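Side-chain contacts in secreted protein (Kutzneria albida DSM 43870, PDB 5M6Q), which is a microbial transglutaminase that probably acts as a protein-glutamine gamma-glutamyltransferase, joining glutamine side chains of proteins to amines: residues R38-R43 / V48-L53; T146-D151 / V157-Y162; R203-P208 / D213-T218. All coordinates share one frame; numbering follows the deposited sequence.

Contact 1: residues R38-R43 / V48-L53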
loop_
_atom_site.group_PDB
_atom_site.type_symbol
_atom_site.label_atom_id
_atom_site.label_comp_id
_atom_site.label_asym_id
_atom_site.label_seq_id
_atom_site.Cartn_x
_atom_site.Cartn_y
_atom_site.Cartn_z
ATOM N N ARG A 38 -4.377 -1.797 -17.274
ATOM C CA ARG A 38 -4.905 -3.154 -17.326
ATOM C C ARG A 38 -3.793 -4.176 -17.220
ATOM O O ARG A 38 -3.947 -5.201 -16.574
ATOM C CB ARG A 38 -5.697 -3.393 -18.609
ATOM C CG ARG A 38 -7.103 -2.858 -18.562
ATOM C CD ARG A 38 -7.745 -2.972 -19.927
ATOM N NE ARG A 38 -9.035 -2.295 -19.974
ATOM C CZ ARG A 38 -10.187 -2.872 -19.652
ATOM N NH1 ARG A 38 -10.207 -4.145 -19.258
ATOM N NH2 ARG A 38 -11.317 -2.174 -19.728
ATOM N N GLU A 39 -2.664 -3.893 -17.846
ATOM C CA GLU A 39 -1.532 -4.803 -17.781
ATOM C C GLU A 39 -0.956 -4.879 -16.356
ATOM O O GLU A 39 -0.483 -5.932 -15.916
ATOM C CB GLU A 39 -0.461 -4.362 -18.780
ATOM C CG GLU A 39 0.711 -5.308 -18.920
ATOM C CD GLU A 39 1.593 -4.959 -20.115
ATOM O OE1 GLU A 39 1.212 -4.054 -20.894
ATOM O OE2 GLU A 39 2.660 -5.589 -20.277
ATOM N N ASN A 40 -0.997 -3.761 -15.637
ATOM C CA ASN A 40 -0.498 -3.730 -14.272
ATOM C C ASN A 40 -1.477 -4.472 -13.349
ATOM O O ASN A 40 -1.064 -5.256 -12.495
ATOM C CB ASN A 40 -0.294 -2.291 -13.798
ATOM C CG ASN A 40 1.133 -1.789 -14.017
ATOM O OD1 ASN A 40 2.105 -2.503 -13.778
ATOM N ND2 ASN A 40 1.254 -0.547 -14.453
ATOM N N LEU A 41 -2.765 -4.222 -13.539
ATOM C CA LEU A 41 -3.808 -4.913 -12.788
ATOM C C LEU A 41 -3.655 -6.430 -12.901
ATOM O O LEU A 41 -3.773 -7.147 -11.905
ATOM C CB LEU A 41 -5.196 -4.474 -13.270
ATOM C CG LEU A 41 -6.400 -4.982 -12.476
ATOM C CD1 LEU A 41 -6.319 -4.532 -11.014
ATOM C CD2 LEU A 41 -7.704 -4.481 -13.107
ATOM N N ALA A 42 -3.344 -6.907 -14.102
ATOM C CA ALA A 42 -3.228 -8.336 -14.376
ATOM C C ALA A 42 -2.116 -9.012 -13.578
ATOM O O ALA A 42 -2.003 -10.236 -13.566
ATOM C CB ALA A 42 -3.016 -8.565 -15.865
ATOM N N ARG A 43 -1.300 -8.220 -12.896
ATOM C CA ARG A 43 -0.261 -8.778 -12.047
ATOM C C ARG A 43 -0.810 -9.333 -10.725
ATOM O O ARG A 43 -0.090 -9.992 -9.980
ATOM C CB ARG A 43 0.812 -7.724 -11.788
ATOM C CG ARG A 43 1.507 -7.266 -13.081
ATOM C CD ARG A 43 2.301 -5.995 -12.868
ATOM N NE ARG A 43 3.290 -6.136 -11.801
ATOM C CZ ARG A 43 3.853 -5.102 -11.190
ATOM N NH1 ARG A 43 3.513 -3.872 -11.545
ATOM N NH2 ARG A 43 4.746 -5.298 -10.237
ATOM N N VAL A 48 -3.460 -4.276 -8.110
ATOM C CA VAL A 48 -4.578 -3.498 -7.592
ATOM C C VAL A 48 -4.024 -2.223 -6.963
ATOM O O VAL A 48 -4.525 -1.131 -7.214
ATOM C CB VAL A 48 -5.431 -4.311 -6.587
ATOM C CG1 VAL A 48 -6.565 -3.454 -5.991
ATOM C CG2 VAL A 48 -5.988 -5.550 -7.250
ATOM N N THR A 49 -2.950 -2.357 -6.199
ATOM C CA THR A 49 -2.360 -1.209 -5.513
ATOM C C THR A 49 -1.602 -0.294 -6.485
ATOM O O THR A 49 -1.752 0.919 -6.424
ATOM C CB THR A 49 -1.421 -1.673 -4.369
ATOM O OG1 THR A 49 -2.216 -2.181 -3.286
ATOM C CG2 THR A 49 -0.575 -0.533 -3.857
ATOM N N VAL A 50 -0.821 -0.875 -7.396
ATOM C CA VAL A 50 -0.081 -0.085 -8.377
ATOM C C VAL A 50 -1.036 0.745 -9.211
ATOM O O VAL A 50 -0.807 1.931 -9.450
ATOM C CB VAL A 50 0.772 -0.979 -9.285
ATOM C CG1 VAL A 50 1.251 -0.194 -10.522
ATOM C CG2 VAL A 50 1.928 -1.563 -8.502
ATOM N N VAL A 51 -2.129 0.133 -9.643
ATOM C CA VAL A 51 -3.084 0.883 -10.439
ATOM C C VAL A 51 -3.683 2.032 -9.619
ATOM O O VAL A 51 -3.845 3.141 -10.118
ATOM C CB VAL A 51 -4.159 -0.033 -10.996
ATOM C CG1 VAL A 51 -5.319 0.786 -11.572
ATOM C CG2 VAL A 51 -3.539 -0.924 -12.081
ATOM N N ASN A 52 -3.966 1.793 -8.350
ATOM C CA ASN A 52 -4.572 2.848 -7.545
ATOM C C ASN A 52 -3.618 3.994 -7.174
ATOM O O ASN A 52 -4.067 5.100 -6.919
ATOM C CB ASN A 52 -5.190 2.252 -6.281
ATOM C CG ASN A 52 -6.497 1.527 -6.563
ATOM O OD1 ASN A 52 -7.124 1.735 -7.599
ATOM N ND2 ASN A 52 -6.906 0.666 -5.643
ATOM N N LEU A 53 -2.314 3.747 -7.144
ATOM C CA LEU A 53 -1.377 4.843 -6.927
ATOM C C LEU A 53 -1.320 5.790 -8.126
ATOM O O LEU A 53 -1.002 6.959 -7.961
ATOM C CB LEU A 53 0.014 4.311 -6.615
ATOM C CG LEU A 53 0.072 3.584 -5.278
ATOM C CD1 LEU A 53 1.335 2.767 -5.181
ATOM C CD2 LEU A 53 -0.004 4.600 -4.138
#
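Asn40 lies across Val50 at about a right angle, its amide carbon CG 3.8 Å from Val50 CG1, while its CB touches Val51 CG2 at 3.9 Å. The amide is also tied to its own side of the contact: Asn40 OD1 accepts from Arg43 NH1 at 3.0 Å, with the donor tilted 34° from the carbonyl plane but the oxygen close to the plane of the guanidinium. Replacing the amide by the methyl of an alanine is likely to cost Arg43 NH1 one acceptor and open a gap beside Val50 CG1. Next along the helix, Leu41 has CG anti to its backbone nitrogen (chi1 -173°), which sends CD1 to Val48 CG2 at 3.9 Å. Val51 CG2 lies 3.7 Å from Leu41 N, a van der Waals contact that sets the valine methyl directly against the main chain of helix 35-41. Val22 and Met195 also pack on Leu41. Arg43 turns back through a bend at chi3 (56°) and lays NH1 by Val50 CG2 at 4.1 Å; the same nitrogen bonds Ser59 O, and NH2 bonds Asn60 OD1. With no hydrogen bond running across, this is van der Waals packing, mostly of valine and leucine methyls with the Asn40 amide and Arg43 laid on Val50, between two short consecutive helices, 35-41 and 47-53, joined by a tight connection that carries the S-(2-hydroxyethyl)thio-modified Cys45.

Contact 2: residues T146-D151 / V157-Y162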
loop_
_atom_site.group_PDB
_atom_site.type_symbol
_atom_site.label_atom_id
_atom_site.label_comp_id
_atom_site.label_asym_id
_atom_site.label_seq_id
_atom_site.Cartn_x
_atom_site.Cartn_y
_atom_site.Cartn_z
ATOM N N THR A 146 13.652 -10.623 13.772
ATOM C CA THR A 146 13.785 -9.301 14.368
ATOM C C THR A 146 14.010 -8.213 13.329
ATOM O O THR A 146 13.901 -7.038 13.647
ATOM C CB THR A 146 14.944 -9.231 15.379
ATOM O OG1 THR A 146 16.175 -9.500 14.701
ATOM C CG2 THR A 146 14.742 -10.245 16.492
ATOM N N THR A 147 14.330 -8.593 12.097
ATOM C CA THR A 147 14.674 -7.602 11.076
ATOM C C THR A 147 13.509 -6.651 10.802
ATOM O O THR A 147 13.717 -5.461 10.597
ATOM C CB THR A 147 15.128 -8.275 9.750
ATOM O OG1 THR A 147 16.397 -8.918 9.945
ATOM C CG2 THR A 147 15.270 -7.258 8.629
ATOM N N TYR A 148 12.280 -7.150 10.825
ATOM C CA TYR A 148 11.163 -6.292 10.440
ATOM C C TYR A 148 10.345 -5.855 11.646
ATOM O O TYR A 148 9.174 -5.520 11.524
ATOM C CB TYR A 148 10.294 -6.996 9.393
ATOM C CG TYR A 148 11.107 -7.332 8.175
ATOM C CD1 TYR A 148 11.558 -6.324 7.326
ATOM C CD2 TYR A 148 11.480 -8.644 7.903
ATOM C CE1 TYR A 148 12.317 -6.618 6.227
ATOM C CE2 TYR A 148 12.249 -8.950 6.805
ATOM C CZ TYR A 148 12.672 -7.932 5.974
ATOM O OH TYR A 148 13.459 -8.226 4.883
ATOM N N ARG A 149 10.976 -5.823 12.815
ATOM C CA ARG A 149 10.279 -5.329 13.995
ATOM C C ARG A 149 10.130 -3.811 13.918
ATOM O O ARG A 149 11.065 -3.102 13.536
ATOM C CB ARG A 149 11.005 -5.736 15.277
ATOM C CG ARG A 149 11.079 -7.266 15.485
ATOM C CD ARG A 149 9.862 -7.899 16.224
ATOM N NE ARG A 149 8.559 -7.677 15.582
ATOM C CZ ARG A 149 8.178 -8.229 14.434
ATOM N NH1 ARG A 149 9.002 -9.039 13.779
ATOM N NH2 ARG A 149 6.978 -7.962 13.929
ATOM N N PRO A 150 8.939 -3.308 14.271
ATOM C CA PRO A 150 8.713 -1.861 14.237
ATOM C C PRO A 150 9.559 -1.145 15.278
ATOM O O PRO A 150 9.780 -1.655 16.369
ATOM C CB PRO A 150 7.216 -1.718 14.541
ATOM C CG PRO A 150 6.627 -3.122 14.361
ATOM C CD PRO A 150 7.754 -4.046 14.747
ATOM N N ASP A 151 10.080 0.010 14.898
ATOM C CA ASP A 151 10.750 0.903 15.824
ATOM C C ASP A 151 9.854 1.114 17.050
ATOM O O ASP A 151 8.699 1.525 16.914
ATOM C CB ASP A 151 11.052 2.232 15.130
ATOM C CG ASP A 151 11.940 3.139 15.954
ATOM O OD1 ASP A 151 11.456 3.698 16.964
ATOM O OD2 ASP A 151 13.114 3.310 15.569
ATOM N N VAL A 157 8.888 0.361 10.136
ATOM C CA VAL A 157 9.526 -0.902 9.834
ATOM C C VAL A 157 10.554 -0.665 8.744
ATOM O O VAL A 157 10.244 -0.082 7.708
ATOM C CB VAL A 157 8.498 -1.963 9.416
ATOM C CG1 VAL A 157 9.203 -3.182 8.836
ATOM C CG2 VAL A 157 7.634 -2.338 10.595
ATOM N N ASP A 158 11.783 -1.097 9.000
ATOM C CA ASP A 158 12.846 -0.973 8.026
ATOM C C ASP A 158 12.655 -2.027 6.938
ATOM O O ASP A 158 12.822 -3.210 7.197
ATOM C CB ASP A 158 14.208 -1.143 8.702
ATOM C CG ASP A 158 15.378 -0.749 7.792
ATOM O OD1 ASP A 158 15.184 -0.614 6.567
ATOM O OD2 ASP A 158 16.501 -0.573 8.310
ATOM N N MET A 159 12.351 -1.598 5.718
ATOM C CA MET A 159 12.114 -2.542 4.630
ATOM C C MET A 159 13.278 -2.653 3.645
ATOM O O MET A 159 13.155 -3.314 2.615
ATOM C CB MET A 159 10.843 -2.161 3.860
ATOM C CG MET A 159 9.545 -2.317 4.653
ATOM S SD MET A 159 9.155 -4.014 5.134
ATOM C CE MET A 159 8.810 -4.844 3.564
ATOM N N SER A 160 14.414 -2.041 3.958
ATOM C CA SER A 160 15.496 -1.986 2.973
ATOM C C SER A 160 16.089 -3.361 2.649
ATOM O O SER A 160 16.616 -3.552 1.563
ATOM C CB SER A 160 16.598 -1.043 3.443
ATOM O OG SER A 160 17.162 -1.498 4.644
ATOM N N THR A 161 15.991 -4.317 3.570
ATOM C CA THR A 161 16.513 -5.666 3.321
ATOM C C THR A 161 15.554 -6.549 2.539
ATOM O O THR A 161 15.900 -7.686 2.197
ATOM C CB THR A 161 16.828 -6.428 4.621
ATOM O OG1 THR A 161 15.653 -6.470 5.440
ATOM C CG2 THR A 161 17.981 -5.785 5.375
ATOM N N TYR A 162 14.351 -6.045 2.266
ATOM C CA TYR A 162 13.316 -6.877 1.672
ATOM C C TYR A 162 13.612 -7.219 0.206
ATOM O O TYR A 162 13.935 -6.343 -0.586
ATOM C CB TYR A 162 11.954 -6.192 1.803
ATOM C CG TYR A 162 10.853 -7.041 1.257
ATOM C CD1 TYR A 162 10.451 -8.201 1.922
ATOM C CD2 TYR A 162 10.235 -6.715 0.063
ATOM C CE1 TYR A 162 9.460 -9.008 1.410
ATOM C CE2 TYR A 162 9.239 -7.500 -0.447
ATOM C CZ TYR A 162 8.849 -8.646 0.235
ATOM O OH TYR A 162 7.853 -9.429 -0.278
HETATM O O HOH W 1 12.341 -2.984 11.230
#
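Tyr148 reaches across to Asp158 with its ring edge and to Thr161 with its hydroxyl, joining two irregular segments, each bent by a type I beta turn (146-149 and 159-162), that belong to the long connection between helix 141-146 and strand 174-179. The apolar contacts start at Val157, whose CG1 packs on Tyr148 CB at 4.0 Å; the same methyl lies 3.6 Å from Tyr148 O. Its other methyl, CG2, is 4.0 Å from Pro150 CG, the two side chains running side by side and pointing the same way.

Contacts of the tyrosine ring form a second group. Asp158 O approaches the ring edge near its plane, 3.4 Å from Tyr148 CD1. Met159, its chain folded at chi2 and chi3, makes an oblique Met-aromatic contact, with SD 4.0 Å from the same CD1. On one face, the methyl CG2 of Thr147 is placed over the middle of the ring: OG1 sits beside the backbone N (chi1 -69°), where its bond to Arg143 O fixes the rotation, and CG2 stands anti to that nitrogen. This methyl also meets Thr161 OG1 tip to tip at 3.3 Å. Phe131 stacks edge-to-face with both Tyr148 and Tyr162.

Polar contacts complete the set. At the far end of the ring, Tyr148 OH and Thr161 OG1 meet at 2.9 Å. Asp158 OD1 makes an Asx turn by accepting Ser160 N, and it takes Ser160 OG from the same face of the carboxylate. One water joins the backbones, donating to Thr147 O and Arg149 O and accepting from Asp158 N at 3.0 Å.

Contact 3: residues R203-P208 / D213-T218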
loop_
_atom_site.group_PDB
_atom_site.type_symbol
_atom_site.label_atom_id
_atom_site.label_comp_id
_atom_site.label_asym_id
_atom_site.label_seq_id
_atom_site.Cartn_x
_atom_site.Cartn_y
_atom_site.Cartn_z
ATOM N N ARG A 203 -9.705 -7.456 9.209
ATOM C CA ARG A 203 -9.497 -8.717 9.902
ATOM C C ARG A 203 -9.336 -9.882 8.908
ATOM O O ARG A 203 -8.511 -10.764 9.100
ATOM C CB ARG A 203 -10.652 -9.028 10.860
ATOM C CG ARG A 203 -10.402 -10.284 11.683
ATOM C CD ARG A 203 -11.596 -10.702 12.538
ATOM N NE ARG A 203 -12.325 -9.563 13.088
ATOM C CZ ARG A 203 -11.918 -8.825 14.121
ATOM N NH1 ARG A 203 -10.766 -9.090 14.730
ATOM N NH2 ARG A 203 -12.668 -7.811 14.540
ATOM N N HIS A 204 -10.134 -9.896 7.853
ATOM C CA HIS A 204 -10.063 -11.006 6.923
ATOM C C HIS A 204 -8.785 -10.933 6.096
ATOM O O HIS A 204 -8.099 -11.944 5.885
ATOM C CB HIS A 204 -11.284 -11.023 6.013
ATOM C CG HIS A 204 -11.222 -12.087 4.969
ATOM N ND1 HIS A 204 -11.448 -13.414 5.250
ATOM C CD2 HIS A 204 -10.922 -12.023 3.651
ATOM C CE1 HIS A 204 -11.303 -14.123 4.149
ATOM N NE2 HIS A 204 -10.988 -13.305 3.163
ATOM N N TYR A 205 -8.469 -9.728 5.622
ATOM C CA TYR A 205 -7.236 -9.510 4.881
ATOM C C TYR A 205 -6.014 -9.923 5.727
ATOM O O TYR A 205 -5.040 -10.461 5.206
ATOM C CB TYR A 205 -7.108 -8.042 4.434
ATOM C CG TYR A 205 -5.766 -7.800 3.778
ATOM C CD1 TYR A 205 -5.508 -8.284 2.496
ATOM C CD2 TYR A 205 -4.736 -7.166 4.464
ATOM C CE1 TYR A 205 -4.267 -8.095 1.896
ATOM C CE2 TYR A 205 -3.490 -6.977 3.871
ATOM C CZ TYR A 205 -3.272 -7.447 2.588
ATOM O OH TYR A 205 -2.036 -7.288 1.995
ATOM N N SER A 206 -6.091 -9.702 7.035
ATOM C CA SER A 206 -4.959 -9.928 7.940
ATOM C C SER A 206 -4.920 -11.319 8.592
ATOM O O SER A 206 -4.020 -11.613 9.380
ATOM C CB SER A 206 -4.970 -8.874 9.058
ATOM O OG SER A 206 -5.079 -7.556 8.543
ATOM N N ARG A 207 -5.899 -12.162 8.294
ATOM C CA ARG A 207 -6.024 -13.456 8.975
ATOM C C ARG A 207 -4.749 -14.328 8.887
ATOM O O ARG A 207 -4.006 -14.252 7.916
ATOM C CB ARG A 207 -7.221 -14.219 8.409
ATOM C CG ARG A 207 -6.987 -14.786 7.041
ATOM C CD ARG A 207 -8.281 -15.256 6.393
ATOM N NE ARG A 207 -7.991 -15.925 5.132
ATOM C CZ ARG A 207 -7.652 -15.303 4.008
ATOM N NH1 ARG A 207 -7.572 -13.976 3.971
ATOM N NH2 ARG A 207 -7.392 -16.011 2.917
ATOM N N PRO A 208 -4.496 -15.147 9.922
ATOM C CA PRO A 208 -3.336 -16.040 9.972
ATOM C C PRO A 208 -3.240 -16.921 8.740
ATOM O O PRO A 208 -4.227 -17.519 8.328
ATOM C CB PRO A 208 -3.601 -16.884 11.225
ATOM C CG PRO A 208 -4.446 -16.009 12.078
ATOM C CD PRO A 208 -5.333 -15.277 11.131
ATOM N N ASP A 213 4.411 -14.094 7.742
ATOM C CA ASP A 213 4.495 -13.864 9.187
ATOM C C ASP A 213 4.716 -12.388 9.541
ATOM O O ASP A 213 4.901 -12.036 10.707
ATOM C CB ASP A 213 5.581 -14.746 9.823
ATOM C CG ASP A 213 6.975 -14.486 9.272
ATOM O OD1 ASP A 213 7.123 -13.847 8.207
ATOM O OD2 ASP A 213 7.944 -14.944 9.919
ATOM N N GLU A 214 4.652 -11.539 8.532
ATOM C CA GLU A 214 4.803 -10.096 8.696
ATOM C C GLU A 214 3.707 -9.346 7.958
ATOM O O GLU A 214 3.266 -9.765 6.894
ATOM C CB GLU A 214 6.167 -9.610 8.166
ATOM C CG GLU A 214 7.382 -10.190 8.877
ATOM C CD GLU A 214 7.525 -9.745 10.340
ATOM O OE1 GLU A 214 6.869 -8.753 10.773
ATOM O OE2 GLU A 214 8.315 -10.403 11.063
ATOM N N GLN A 215 3.286 -8.229 8.537
ATOM C CA GLN A 215 2.345 -7.333 7.899
ATOM C C GLN A 215 2.733 -5.911 8.254
ATOM O O GLN A 215 3.010 -5.617 9.415
ATOM C CB GLN A 215 0.908 -7.630 8.339
ATOM C CG GLN A 215 -0.119 -6.712 7.683
ATOM C CD GLN A 215 -1.545 -7.206 7.875
ATOM O OE1 GLN A 215 -1.762 -8.290 8.400
ATOM N NE2 GLN A 215 -2.518 -6.415 7.443
ATOM N N VAL A 216 2.779 -5.042 7.248
ATOM C CA VAL A 216 3.053 -3.623 7.444
ATOM C C VAL A 216 1.944 -2.781 6.825
ATOM O O VAL A 216 1.222 -3.229 5.950
ATOM C CB VAL A 216 4.419 -3.201 6.836
ATOM C CG1 VAL A 216 5.574 -3.908 7.539
ATOM C CG2 VAL A 216 4.444 -3.473 5.344
ATOM N N PHE A 217 1.834 -1.544 7.295
ATOM C CA PHE A 217 0.916 -0.590 6.734
ATOM C C PHE A 217 1.756 0.551 6.195
ATOM O O PHE A 217 2.540 1.163 6.922
ATOM C CB PHE A 217 -0.087 -0.123 7.787
ATOM C CG PHE A 217 -0.949 -1.230 8.303
ATOM C CD1 PHE A 217 -2.157 -1.519 7.689
ATOM C CD2 PHE A 217 -0.524 -2.021 9.352
ATOM C CE1 PHE A 217 -2.938 -2.550 8.146
ATOM C CE2 PHE A 217 -1.303 -3.054 9.810
ATOM C CZ PHE A 217 -2.504 -3.320 9.208
ATOM N N THR A 218 1.569 0.832 4.917
ATOM C CA THR A 218 2.515 1.624 4.155
ATOM C C THR A 218 1.833 2.838 3.592
ATOM O O THR A 218 0.706 2.769 3.107
ATOM C CB THR A 218 3.140 0.786 3.018
ATOM O OG1 THR A 218 3.800 -0.345 3.592
ATOM C CG2 THR A 218 4.140 1.608 2.196
HETATM O O HOH W 2 -1.502 -10.098 10.104
#
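Gln215 reaches from the strand to Ser206, just past Tyr205, and this one side chain carries nearly the whole contact. Just before it, Asp213 and Glu214 both face Phe131 in a classic beta bulge where strand 214-223 begins to pair with strand 122-131. Gln215 itself has CG anti to the backbone N (chi1 -180°) and stays extended beyond it, which carries the amide straight across from the strand to the serine. There NE2 donates to Ser206 OG at 3.0 Å with an N-H...O angle of 154°, and the hydroxyl oxygen lies near the amide plane. NE2 also bonds Ser128 OG on the neighbouring strand. The carbonyl end of the amide rests by the serine, OE1 lying 3.3 Å from Ser206 CB, and accepts a hydrogen bond from a water; the 2.5 Å between that water and Gln215 OE1 is shorter than usual, and its length is doubtful. The water donates a second bond, to Ser206 O at 3.0 Å. The amide is thus joined to the serine directly through its hydroxyl and, by way of the water, to its backbone carbonyl. Tyr205 adds its ring edge: CE2 stands 3.7 Å from Gln215 NE2, with ring and amide planes 86° apart. Further along the strand, Phe217 turns its side chain to helix 70-84.

Because Ser206 OG is also bonded to Leu202 O, the serine links the amide to the backbone of the preceding helical turn. NE2 donates to two hydroxyls, Ser206 OG and Ser128 OG, a pairing that probably fixes which way round the amide sits and ties the chain after helix 202-205 to the strand by polar means.

Contact 1 is the most buried of the three and joins two helices by valine and leucine methyls, with the Asn40 amide and Arg43 guanidinium packed on Val50. Contacts 2 and 3 are partly buried and each has a bridging water, but contact 2 packs two loop segments mainly round an aromatic ring, while contact 3, between the chain after a helix and a strand, is almost wholly polar. These two touch: Arg149 NH1 forms a salt bridge with Glu214 OE2 at 3.1 Å, and Val157 and Val216 pack together, so the 146-162 loop rests on strand 214-223. Contact 1 touches neither; its centre is about 25 Å from that of contact 2, across the chain's centre.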